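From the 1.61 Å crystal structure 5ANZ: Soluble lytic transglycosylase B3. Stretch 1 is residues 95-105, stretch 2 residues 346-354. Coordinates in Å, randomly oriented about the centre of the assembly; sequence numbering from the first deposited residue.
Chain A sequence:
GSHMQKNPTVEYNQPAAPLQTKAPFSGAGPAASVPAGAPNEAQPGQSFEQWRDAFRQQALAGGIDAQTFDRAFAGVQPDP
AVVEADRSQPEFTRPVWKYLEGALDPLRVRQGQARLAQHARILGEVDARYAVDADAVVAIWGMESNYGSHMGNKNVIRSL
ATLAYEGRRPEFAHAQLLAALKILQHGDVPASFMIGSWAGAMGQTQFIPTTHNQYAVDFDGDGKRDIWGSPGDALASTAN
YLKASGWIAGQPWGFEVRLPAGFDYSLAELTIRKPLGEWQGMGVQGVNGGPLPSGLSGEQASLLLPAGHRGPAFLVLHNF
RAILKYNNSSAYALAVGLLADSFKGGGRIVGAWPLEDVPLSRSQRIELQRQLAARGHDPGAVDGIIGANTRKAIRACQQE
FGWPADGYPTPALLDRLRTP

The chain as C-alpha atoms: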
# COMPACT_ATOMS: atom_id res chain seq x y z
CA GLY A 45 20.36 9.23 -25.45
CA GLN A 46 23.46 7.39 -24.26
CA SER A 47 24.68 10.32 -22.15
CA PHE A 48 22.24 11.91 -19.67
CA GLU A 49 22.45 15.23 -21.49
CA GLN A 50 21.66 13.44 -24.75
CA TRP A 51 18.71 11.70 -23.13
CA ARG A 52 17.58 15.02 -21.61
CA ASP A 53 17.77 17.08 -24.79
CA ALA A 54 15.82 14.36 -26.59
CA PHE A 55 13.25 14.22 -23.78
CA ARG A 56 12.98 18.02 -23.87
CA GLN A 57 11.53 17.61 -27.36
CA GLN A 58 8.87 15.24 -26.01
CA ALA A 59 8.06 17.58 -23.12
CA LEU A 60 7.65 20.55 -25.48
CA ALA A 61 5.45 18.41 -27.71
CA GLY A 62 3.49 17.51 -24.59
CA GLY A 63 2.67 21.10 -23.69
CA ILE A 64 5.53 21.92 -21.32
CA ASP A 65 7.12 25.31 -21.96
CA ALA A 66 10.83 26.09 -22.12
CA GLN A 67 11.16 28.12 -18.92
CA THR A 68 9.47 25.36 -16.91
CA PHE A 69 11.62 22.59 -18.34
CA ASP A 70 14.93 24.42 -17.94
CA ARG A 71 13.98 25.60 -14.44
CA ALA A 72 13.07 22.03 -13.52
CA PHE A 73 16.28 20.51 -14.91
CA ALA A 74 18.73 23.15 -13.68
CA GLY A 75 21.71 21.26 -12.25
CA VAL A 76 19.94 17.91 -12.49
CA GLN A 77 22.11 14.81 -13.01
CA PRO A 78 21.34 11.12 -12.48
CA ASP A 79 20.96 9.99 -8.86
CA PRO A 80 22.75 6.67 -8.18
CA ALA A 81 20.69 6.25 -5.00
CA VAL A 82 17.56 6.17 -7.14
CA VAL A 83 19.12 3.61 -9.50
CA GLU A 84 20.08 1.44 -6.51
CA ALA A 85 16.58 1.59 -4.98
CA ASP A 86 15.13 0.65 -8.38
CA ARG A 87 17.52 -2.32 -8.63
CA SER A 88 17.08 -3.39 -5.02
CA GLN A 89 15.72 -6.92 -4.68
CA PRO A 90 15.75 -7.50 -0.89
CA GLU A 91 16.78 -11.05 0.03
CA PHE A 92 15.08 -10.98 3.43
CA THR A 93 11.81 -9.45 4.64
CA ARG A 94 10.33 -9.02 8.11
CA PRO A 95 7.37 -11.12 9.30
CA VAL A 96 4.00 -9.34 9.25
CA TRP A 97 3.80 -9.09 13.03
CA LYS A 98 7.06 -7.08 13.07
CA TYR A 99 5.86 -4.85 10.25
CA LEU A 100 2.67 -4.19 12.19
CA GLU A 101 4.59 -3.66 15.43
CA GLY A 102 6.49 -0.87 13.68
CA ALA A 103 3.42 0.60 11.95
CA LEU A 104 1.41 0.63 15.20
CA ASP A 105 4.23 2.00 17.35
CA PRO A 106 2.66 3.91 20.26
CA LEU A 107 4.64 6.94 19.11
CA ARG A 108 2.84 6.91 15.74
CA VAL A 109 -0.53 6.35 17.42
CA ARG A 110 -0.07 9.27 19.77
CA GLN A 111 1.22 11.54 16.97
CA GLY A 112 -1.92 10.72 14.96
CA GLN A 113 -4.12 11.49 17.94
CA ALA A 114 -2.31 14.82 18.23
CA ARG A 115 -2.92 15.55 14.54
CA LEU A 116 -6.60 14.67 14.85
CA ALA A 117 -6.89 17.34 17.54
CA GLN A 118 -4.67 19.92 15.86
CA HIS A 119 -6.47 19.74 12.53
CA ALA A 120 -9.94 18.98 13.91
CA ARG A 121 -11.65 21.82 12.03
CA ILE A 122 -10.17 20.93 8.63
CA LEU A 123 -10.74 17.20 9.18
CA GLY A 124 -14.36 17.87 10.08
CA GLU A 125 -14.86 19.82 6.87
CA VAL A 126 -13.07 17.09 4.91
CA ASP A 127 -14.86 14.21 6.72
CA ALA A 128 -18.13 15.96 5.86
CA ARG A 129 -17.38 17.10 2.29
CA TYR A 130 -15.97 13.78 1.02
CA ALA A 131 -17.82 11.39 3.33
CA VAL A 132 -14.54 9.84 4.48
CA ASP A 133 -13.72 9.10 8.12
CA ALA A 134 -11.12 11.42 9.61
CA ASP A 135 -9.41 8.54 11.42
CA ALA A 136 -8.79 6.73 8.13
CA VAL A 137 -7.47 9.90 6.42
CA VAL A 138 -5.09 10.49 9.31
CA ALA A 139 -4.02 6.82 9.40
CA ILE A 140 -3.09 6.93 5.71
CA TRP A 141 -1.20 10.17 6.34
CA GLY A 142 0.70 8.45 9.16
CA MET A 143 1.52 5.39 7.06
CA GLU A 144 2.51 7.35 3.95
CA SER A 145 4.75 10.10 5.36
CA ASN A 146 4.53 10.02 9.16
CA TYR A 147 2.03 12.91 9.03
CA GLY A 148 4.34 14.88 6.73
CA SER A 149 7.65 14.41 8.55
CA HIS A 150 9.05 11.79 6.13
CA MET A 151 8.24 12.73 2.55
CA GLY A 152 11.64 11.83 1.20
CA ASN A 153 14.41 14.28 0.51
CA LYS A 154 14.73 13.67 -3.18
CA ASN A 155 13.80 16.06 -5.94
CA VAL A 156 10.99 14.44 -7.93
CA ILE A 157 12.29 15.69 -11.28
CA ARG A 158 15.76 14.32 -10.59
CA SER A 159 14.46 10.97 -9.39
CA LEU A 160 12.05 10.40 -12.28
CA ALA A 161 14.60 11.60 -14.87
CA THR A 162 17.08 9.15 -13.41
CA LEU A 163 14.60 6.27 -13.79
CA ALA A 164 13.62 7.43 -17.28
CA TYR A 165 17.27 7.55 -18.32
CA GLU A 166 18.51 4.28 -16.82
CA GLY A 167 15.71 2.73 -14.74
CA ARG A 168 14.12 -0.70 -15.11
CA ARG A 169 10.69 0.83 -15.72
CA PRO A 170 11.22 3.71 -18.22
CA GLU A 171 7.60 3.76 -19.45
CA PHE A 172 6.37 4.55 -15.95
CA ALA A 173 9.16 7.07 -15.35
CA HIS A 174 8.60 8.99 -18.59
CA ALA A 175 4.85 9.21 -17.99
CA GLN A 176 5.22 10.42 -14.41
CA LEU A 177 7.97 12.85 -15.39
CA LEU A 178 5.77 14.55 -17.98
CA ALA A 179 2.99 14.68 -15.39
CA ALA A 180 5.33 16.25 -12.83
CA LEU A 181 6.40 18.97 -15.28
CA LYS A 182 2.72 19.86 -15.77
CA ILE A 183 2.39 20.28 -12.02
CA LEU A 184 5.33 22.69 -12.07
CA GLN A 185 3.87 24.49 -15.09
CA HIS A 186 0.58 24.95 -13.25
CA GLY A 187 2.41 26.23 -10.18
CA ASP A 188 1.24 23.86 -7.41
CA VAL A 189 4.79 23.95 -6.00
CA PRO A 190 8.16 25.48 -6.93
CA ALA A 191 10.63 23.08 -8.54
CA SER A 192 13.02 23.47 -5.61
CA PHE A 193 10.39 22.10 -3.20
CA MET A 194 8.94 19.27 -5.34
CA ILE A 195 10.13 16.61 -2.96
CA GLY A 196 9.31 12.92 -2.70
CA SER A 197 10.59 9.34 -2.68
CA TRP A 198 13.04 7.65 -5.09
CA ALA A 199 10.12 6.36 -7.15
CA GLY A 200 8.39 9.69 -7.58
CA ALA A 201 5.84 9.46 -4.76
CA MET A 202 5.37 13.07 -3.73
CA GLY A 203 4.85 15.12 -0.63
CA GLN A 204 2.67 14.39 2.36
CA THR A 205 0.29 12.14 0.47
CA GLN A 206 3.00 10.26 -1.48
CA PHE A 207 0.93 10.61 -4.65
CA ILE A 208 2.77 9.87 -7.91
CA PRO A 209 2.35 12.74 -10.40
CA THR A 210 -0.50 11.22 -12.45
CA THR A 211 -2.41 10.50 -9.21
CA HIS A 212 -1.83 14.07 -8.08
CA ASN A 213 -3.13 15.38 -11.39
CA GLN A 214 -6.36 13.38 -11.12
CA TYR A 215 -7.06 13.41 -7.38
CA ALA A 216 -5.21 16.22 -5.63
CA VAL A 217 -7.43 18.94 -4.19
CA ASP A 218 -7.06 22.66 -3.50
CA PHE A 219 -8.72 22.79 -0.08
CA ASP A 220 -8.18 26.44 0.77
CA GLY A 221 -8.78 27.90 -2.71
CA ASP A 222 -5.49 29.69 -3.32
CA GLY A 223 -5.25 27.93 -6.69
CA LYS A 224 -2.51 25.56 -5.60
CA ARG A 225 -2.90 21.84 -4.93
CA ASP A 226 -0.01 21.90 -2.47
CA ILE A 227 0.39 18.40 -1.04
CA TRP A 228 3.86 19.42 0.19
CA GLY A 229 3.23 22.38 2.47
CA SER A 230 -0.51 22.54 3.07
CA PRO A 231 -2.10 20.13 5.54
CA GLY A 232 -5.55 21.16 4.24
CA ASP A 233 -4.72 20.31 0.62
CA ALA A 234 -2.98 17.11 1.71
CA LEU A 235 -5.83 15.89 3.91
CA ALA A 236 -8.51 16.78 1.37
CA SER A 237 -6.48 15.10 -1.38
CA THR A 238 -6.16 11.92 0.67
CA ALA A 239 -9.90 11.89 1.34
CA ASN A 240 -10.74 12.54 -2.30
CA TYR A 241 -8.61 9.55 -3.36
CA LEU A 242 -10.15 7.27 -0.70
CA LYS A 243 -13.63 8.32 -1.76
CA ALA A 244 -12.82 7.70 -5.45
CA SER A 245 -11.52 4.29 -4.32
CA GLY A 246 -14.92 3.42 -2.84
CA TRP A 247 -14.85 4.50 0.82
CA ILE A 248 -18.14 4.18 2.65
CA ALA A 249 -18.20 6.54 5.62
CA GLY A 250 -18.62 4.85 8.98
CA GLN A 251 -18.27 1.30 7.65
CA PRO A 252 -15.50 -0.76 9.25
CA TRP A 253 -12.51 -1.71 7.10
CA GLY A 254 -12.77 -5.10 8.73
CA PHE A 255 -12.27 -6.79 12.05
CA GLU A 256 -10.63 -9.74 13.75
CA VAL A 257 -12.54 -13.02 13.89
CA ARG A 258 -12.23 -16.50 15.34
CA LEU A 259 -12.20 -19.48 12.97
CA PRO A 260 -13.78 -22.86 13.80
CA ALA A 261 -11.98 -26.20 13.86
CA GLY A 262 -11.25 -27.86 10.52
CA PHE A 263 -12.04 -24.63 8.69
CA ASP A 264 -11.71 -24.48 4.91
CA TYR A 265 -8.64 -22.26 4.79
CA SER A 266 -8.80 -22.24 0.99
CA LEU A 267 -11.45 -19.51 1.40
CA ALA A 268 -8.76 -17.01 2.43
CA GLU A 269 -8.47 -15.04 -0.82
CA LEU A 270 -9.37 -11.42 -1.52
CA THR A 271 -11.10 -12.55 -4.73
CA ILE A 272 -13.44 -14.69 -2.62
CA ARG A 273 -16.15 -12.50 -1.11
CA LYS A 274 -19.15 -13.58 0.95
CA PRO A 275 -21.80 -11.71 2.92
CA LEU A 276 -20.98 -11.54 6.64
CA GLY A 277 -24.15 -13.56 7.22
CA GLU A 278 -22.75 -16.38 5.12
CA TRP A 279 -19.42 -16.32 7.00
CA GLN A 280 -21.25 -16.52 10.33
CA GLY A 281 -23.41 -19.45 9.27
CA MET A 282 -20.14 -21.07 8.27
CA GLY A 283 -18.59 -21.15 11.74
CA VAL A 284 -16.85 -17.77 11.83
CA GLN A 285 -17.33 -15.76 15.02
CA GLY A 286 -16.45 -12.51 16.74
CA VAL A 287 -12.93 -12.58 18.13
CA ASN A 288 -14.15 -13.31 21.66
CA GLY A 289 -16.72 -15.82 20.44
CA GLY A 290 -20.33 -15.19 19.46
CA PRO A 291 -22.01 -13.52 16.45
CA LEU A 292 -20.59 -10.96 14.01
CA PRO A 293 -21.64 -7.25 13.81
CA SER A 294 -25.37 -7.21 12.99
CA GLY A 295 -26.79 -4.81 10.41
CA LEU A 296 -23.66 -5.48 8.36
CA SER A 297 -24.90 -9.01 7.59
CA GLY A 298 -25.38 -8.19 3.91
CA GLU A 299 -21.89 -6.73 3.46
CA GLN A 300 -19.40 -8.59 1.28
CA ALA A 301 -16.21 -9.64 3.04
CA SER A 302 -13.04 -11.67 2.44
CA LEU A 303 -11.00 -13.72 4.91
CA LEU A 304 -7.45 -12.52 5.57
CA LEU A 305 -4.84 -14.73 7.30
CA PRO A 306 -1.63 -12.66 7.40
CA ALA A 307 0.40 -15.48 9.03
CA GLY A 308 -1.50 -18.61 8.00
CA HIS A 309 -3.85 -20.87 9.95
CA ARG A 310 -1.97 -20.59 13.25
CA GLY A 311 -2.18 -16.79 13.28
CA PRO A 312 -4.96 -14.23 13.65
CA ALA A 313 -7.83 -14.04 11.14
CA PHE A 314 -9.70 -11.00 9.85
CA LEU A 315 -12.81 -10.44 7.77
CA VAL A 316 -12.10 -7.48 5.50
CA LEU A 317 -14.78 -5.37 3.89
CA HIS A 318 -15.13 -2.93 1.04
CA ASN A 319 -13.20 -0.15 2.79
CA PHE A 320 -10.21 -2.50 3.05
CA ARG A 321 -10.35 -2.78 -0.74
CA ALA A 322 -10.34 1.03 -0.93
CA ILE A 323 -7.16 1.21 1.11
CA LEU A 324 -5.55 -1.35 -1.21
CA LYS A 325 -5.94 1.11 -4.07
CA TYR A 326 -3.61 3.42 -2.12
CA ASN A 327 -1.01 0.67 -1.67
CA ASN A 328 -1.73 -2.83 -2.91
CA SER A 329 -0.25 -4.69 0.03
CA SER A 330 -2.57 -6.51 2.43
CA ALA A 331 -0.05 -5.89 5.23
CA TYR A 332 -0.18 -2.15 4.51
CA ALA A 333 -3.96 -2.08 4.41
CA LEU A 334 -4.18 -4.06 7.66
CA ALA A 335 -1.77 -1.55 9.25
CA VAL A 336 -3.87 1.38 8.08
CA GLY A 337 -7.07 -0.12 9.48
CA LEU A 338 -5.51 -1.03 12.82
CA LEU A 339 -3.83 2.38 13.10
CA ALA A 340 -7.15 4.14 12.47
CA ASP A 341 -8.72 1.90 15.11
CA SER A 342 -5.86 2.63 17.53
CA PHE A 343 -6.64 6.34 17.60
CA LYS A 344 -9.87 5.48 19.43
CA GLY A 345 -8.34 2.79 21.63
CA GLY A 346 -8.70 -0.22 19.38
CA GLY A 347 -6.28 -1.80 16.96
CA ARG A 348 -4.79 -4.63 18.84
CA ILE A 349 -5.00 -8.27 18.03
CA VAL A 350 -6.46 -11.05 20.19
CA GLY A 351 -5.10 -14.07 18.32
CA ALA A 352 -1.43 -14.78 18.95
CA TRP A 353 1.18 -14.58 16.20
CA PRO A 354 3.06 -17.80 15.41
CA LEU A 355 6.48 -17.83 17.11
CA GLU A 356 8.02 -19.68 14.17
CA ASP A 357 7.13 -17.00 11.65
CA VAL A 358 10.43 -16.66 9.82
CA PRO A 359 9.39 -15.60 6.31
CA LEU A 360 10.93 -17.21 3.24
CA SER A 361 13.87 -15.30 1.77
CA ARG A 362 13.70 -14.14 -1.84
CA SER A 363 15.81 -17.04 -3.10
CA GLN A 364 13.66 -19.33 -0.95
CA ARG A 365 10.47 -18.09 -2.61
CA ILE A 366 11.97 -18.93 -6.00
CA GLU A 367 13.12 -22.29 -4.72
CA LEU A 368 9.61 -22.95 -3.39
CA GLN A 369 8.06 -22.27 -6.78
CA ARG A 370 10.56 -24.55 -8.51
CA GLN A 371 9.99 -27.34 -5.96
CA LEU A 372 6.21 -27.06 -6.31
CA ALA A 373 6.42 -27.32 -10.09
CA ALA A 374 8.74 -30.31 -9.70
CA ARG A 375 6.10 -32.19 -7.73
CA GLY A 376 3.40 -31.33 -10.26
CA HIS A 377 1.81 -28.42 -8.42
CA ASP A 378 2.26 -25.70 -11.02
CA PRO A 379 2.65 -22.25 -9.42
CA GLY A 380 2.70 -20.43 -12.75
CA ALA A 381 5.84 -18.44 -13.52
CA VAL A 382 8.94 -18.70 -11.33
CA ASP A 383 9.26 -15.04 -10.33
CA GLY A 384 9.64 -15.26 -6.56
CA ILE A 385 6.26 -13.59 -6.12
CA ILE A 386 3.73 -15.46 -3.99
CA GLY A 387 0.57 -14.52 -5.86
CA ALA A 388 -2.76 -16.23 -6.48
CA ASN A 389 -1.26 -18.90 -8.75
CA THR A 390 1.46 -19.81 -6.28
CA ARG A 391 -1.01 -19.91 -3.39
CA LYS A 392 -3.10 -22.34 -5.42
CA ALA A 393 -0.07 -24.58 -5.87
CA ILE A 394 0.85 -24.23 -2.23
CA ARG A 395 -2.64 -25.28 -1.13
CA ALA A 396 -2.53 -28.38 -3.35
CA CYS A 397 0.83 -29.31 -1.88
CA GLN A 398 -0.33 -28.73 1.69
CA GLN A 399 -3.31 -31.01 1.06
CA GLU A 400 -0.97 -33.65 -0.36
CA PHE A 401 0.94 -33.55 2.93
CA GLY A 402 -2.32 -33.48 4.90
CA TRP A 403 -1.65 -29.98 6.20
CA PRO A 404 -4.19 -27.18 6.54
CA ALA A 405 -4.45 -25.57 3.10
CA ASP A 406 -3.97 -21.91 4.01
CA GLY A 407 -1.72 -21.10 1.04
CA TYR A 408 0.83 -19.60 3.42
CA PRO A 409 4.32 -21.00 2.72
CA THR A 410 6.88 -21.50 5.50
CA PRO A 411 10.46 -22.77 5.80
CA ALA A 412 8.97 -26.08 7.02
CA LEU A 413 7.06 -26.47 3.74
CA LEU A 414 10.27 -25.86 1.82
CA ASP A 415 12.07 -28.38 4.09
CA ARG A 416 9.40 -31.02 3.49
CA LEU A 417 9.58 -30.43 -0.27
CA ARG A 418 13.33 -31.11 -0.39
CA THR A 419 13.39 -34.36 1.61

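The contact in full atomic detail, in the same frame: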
# COMPACT_ATOMS: atom_id res chain seq x y z
N PRO A 95 8.70 -10.51 9.16
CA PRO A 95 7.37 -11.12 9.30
C PRO A 95 6.31 -10.04 9.51
O PRO A 95 6.65 -8.92 9.94
CB PRO A 95 7.51 -12.02 10.53
CG PRO A 95 8.66 -11.46 11.29
CD PRO A 95 9.60 -10.89 10.26
N VAL A 96 5.05 -10.34 9.19
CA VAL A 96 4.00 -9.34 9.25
C VAL A 96 3.88 -8.75 10.64
O VAL A 96 3.66 -7.55 10.79
CB VAL A 96 2.63 -9.91 8.82
CG1 VAL A 96 1.53 -8.87 9.04
CG2 VAL A 96 2.67 -10.33 7.36
N TRP A 97 4.02 -9.58 11.67
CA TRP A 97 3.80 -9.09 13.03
C TRP A 97 4.83 -8.01 13.38
O TRP A 97 4.52 -7.09 14.14
CB TRP A 97 3.84 -10.24 14.05
CG TRP A 97 5.20 -10.74 14.41
CD1 TRP A 97 5.83 -11.85 13.92
CD2 TRP A 97 6.10 -10.16 15.36
NE1 TRP A 97 7.06 -11.99 14.50
CE2 TRP A 97 7.26 -10.97 15.39
CE3 TRP A 97 6.04 -9.04 16.19
CZ2 TRP A 97 8.34 -10.68 16.21
CZ3 TRP A 97 7.13 -8.75 17.00
CH2 TRP A 97 8.26 -9.58 17.01
N LYS A 98 6.03 -8.10 12.80
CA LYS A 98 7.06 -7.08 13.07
C LYS A 98 6.77 -5.82 12.27
O LYS A 98 6.94 -4.71 12.77
CB LYS A 98 8.46 -7.61 12.76
CG LYS A 98 9.13 -8.27 13.98
CD LYS A 98 10.48 -8.89 13.66
CE LYS A 98 11.12 -9.49 14.91
NZ LYS A 98 12.38 -10.24 14.62
N TYR A 99 6.31 -6.00 11.03
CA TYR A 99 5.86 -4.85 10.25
C TYR A 99 4.78 -4.08 10.99
O TYR A 99 4.84 -2.85 11.12
CB TYR A 99 5.34 -5.30 8.90
CG TYR A 99 4.74 -4.18 8.08
CD1 TYR A 99 5.55 -3.27 7.42
CD2 TYR A 99 3.36 -4.04 7.96
CE1 TYR A 99 5.00 -2.25 6.66
CE2 TYR A 99 2.81 -3.02 7.20
CZ TYR A 99 3.63 -2.14 6.55
OH TYR A 99 3.09 -1.12 5.80
N LEU A 100 3.78 -4.81 11.49
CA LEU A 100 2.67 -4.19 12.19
C LEU A 100 3.13 -3.55 13.50
O LEU A 100 2.61 -2.51 13.90
CB LEU A 100 1.57 -5.22 12.48
CG LEU A 100 0.76 -5.64 11.26
CD1 LEU A 100 -0.17 -6.80 11.60
CD2 LEU A 100 -0.02 -4.45 10.73
N GLU A 101 4.08 -4.19 14.17
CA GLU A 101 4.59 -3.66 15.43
C GLU A 101 5.23 -2.29 15.20
O GLU A 101 5.09 -1.39 16.03
CB GLU A 101 5.60 -4.62 16.07
CG GLU A 101 5.92 -4.32 17.52
CD GLU A 101 6.97 -5.25 18.09
OE1 GLU A 101 7.91 -5.62 17.36
OE2 GLU A 101 6.84 -5.62 19.28
N GLY A 102 5.91 -2.14 14.07
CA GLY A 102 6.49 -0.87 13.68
C GLY A 102 5.43 0.15 13.26
O GLY A 102 5.47 1.32 13.67
N ALA A 103 4.49 -0.28 12.43
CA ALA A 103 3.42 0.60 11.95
C ALA A 103 2.56 1.15 13.10
O ALA A 103 2.13 2.31 13.08
CB ALA A 103 2.54 -0.14 10.94
N LEU A 104 2.31 0.30 14.09
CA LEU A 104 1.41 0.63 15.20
C LEU A 104 2.19 1.08 16.43
O LEU A 104 1.67 1.01 17.56
CB LEU A 104 0.52 -0.56 15.54
CG LEU A 104 -0.25 -1.09 14.32
CD1 LEU A 104 -1.02 -2.36 14.66
CD2 LEU A 104 -1.19 -0.01 13.82
N ASP A 105 3.42 1.53 16.23
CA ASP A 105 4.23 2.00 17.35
C ASP A 105 3.43 3.04 18.12
O ASP A 105 2.84 3.94 17.51
CB ASP A 105 5.55 2.59 16.87
CG ASP A 105 6.52 2.85 18.01
OD1 ASP A 105 6.29 3.80 18.79
OD2 ASP A 105 7.51 2.10 18.13
N GLY A 346 -8.63 1.13 19.90
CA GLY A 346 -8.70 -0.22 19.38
C GLY A 346 -7.38 -0.65 18.78
O GLY A 346 -6.32 -0.22 19.22
N GLY A 347 -7.44 -1.51 17.79
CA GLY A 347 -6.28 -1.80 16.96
C GLY A 347 -5.34 -2.88 17.46
O GLY A 347 -4.24 -3.07 16.94
N ARG A 348 -5.72 -3.60 18.49
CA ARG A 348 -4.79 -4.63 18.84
C ARG A 348 -5.46 -5.98 18.67
O ARG A 348 -6.68 -6.09 18.52
CB ARG A 348 -4.22 -4.37 20.23
CG ARG A 348 -4.49 -5.35 21.30
CD ARG A 348 -4.15 -4.65 22.60
NE ARG A 348 -4.79 -3.34 22.73
CZ ARG A 348 -6.02 -3.03 22.29
NH1 ARG A 348 -6.79 -3.94 21.69
NH2 ARG A 348 -6.48 -1.81 22.46
N ILE A 349 -4.62 -7.00 18.60
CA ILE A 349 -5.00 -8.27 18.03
C ILE A 349 -5.07 -9.33 19.11
O ILE A 349 -4.13 -9.51 19.87
CB ILE A 349 -3.99 -8.65 16.94
CG1 ILE A 349 -3.94 -7.54 15.88
CG2 ILE A 349 -4.33 -10.00 16.32
CD1 ILE A 349 -2.81 -7.69 14.89
N VAL A 350 -6.21 -10.02 19.17
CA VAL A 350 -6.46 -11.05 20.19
C VAL A 350 -5.71 -12.36 19.91
O VAL A 350 -5.12 -12.96 20.80
CB VAL A 350 -7.96 -11.35 20.31
CG1 VAL A 350 -8.22 -12.49 21.28
CG2 VAL A 350 -8.73 -10.10 20.73
N GLY A 351 -5.74 -12.81 18.66
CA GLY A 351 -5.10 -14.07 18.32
C GLY A 351 -3.59 -13.90 18.32
O GLY A 351 -3.07 -12.91 17.81
N ALA A 352 -2.88 -14.87 18.87
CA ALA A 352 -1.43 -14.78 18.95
C ALA A 352 -0.77 -15.00 17.60
O ALA A 352 -1.28 -15.73 16.76
CB ALA A 352 -0.88 -15.78 19.98
N TRP A 353 0.37 -14.35 17.39
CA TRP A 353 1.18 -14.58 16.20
C TRP A 353 2.04 -15.83 16.39
O TRP A 353 2.56 -16.07 17.48
CB TRP A 353 2.07 -13.39 15.89
CG TRP A 353 1.32 -12.16 15.51
CD1 TRP A 353 1.02 -11.09 16.31
CD2 TRP A 353 0.76 -11.87 14.23
NE1 TRP A 353 0.31 -10.15 15.60
CE2 TRP A 353 0.14 -10.61 14.32
CE3 TRP A 353 0.72 -12.55 13.01
CZ2 TRP A 353 -0.52 -10.02 13.23
CZ3 TRP A 353 0.07 -11.97 11.93
CH2 TRP A 353 -0.54 -10.71 12.05
N PRO A 354 2.20 -16.62 15.32
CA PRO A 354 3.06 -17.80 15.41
C PRO A 354 4.51 -17.42 15.75
O PRO A 354 5.07 -16.52 15.12
CB PRO A 354 2.98 -18.41 14.00
CG PRO A 354 1.70 -17.87 13.43
CD PRO A 354 1.58 -16.49 13.99

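The heart of this contact is a tryptophan that offers its ring face not to another ring but to a methylene. Trp-97 CB sits 3.5 Å from the centroid of the five-membered ring of Trp-353, only 11° off the ring normal, a well-formed CH-pi contact. The two indoles themselves meet obliquely, their five-membered rings 5.6 Å apart between centroids with planes at 38°. The Trp-97 side chain starts toward the other stretch, has chi1 in p, and leads its end away.

Trp-353 packs against the first turn of the helix of residues 96-103 and touches three of its side chains. Besides Trp-97, Val-96 CG1 approaches Trp-353 CH2 at 4.1 Å and Leu-100 CD1 approaches Trp-353 CZ2 at 3.6 Å. The spacing of Val-96, Trp-97 and Leu-100 is the helical rule for presenting one side to a partner. Leu-100 CD1 also reaches Ile-349 CD1 at 4.3 Å, so one methyl bridges two residues of an irregular segment.

One turn on, Leu-104 CD1 packs 4.0 Å from Gly-347 O, where the positive phi of Gly-347 suits glycine. No hydrogen bond crosses the contact, and apolar packing joins the two stretches; the backbone bonds lie inside the helical stretch, as in Leu-104 N to Leu-100 O at 2.8 Å.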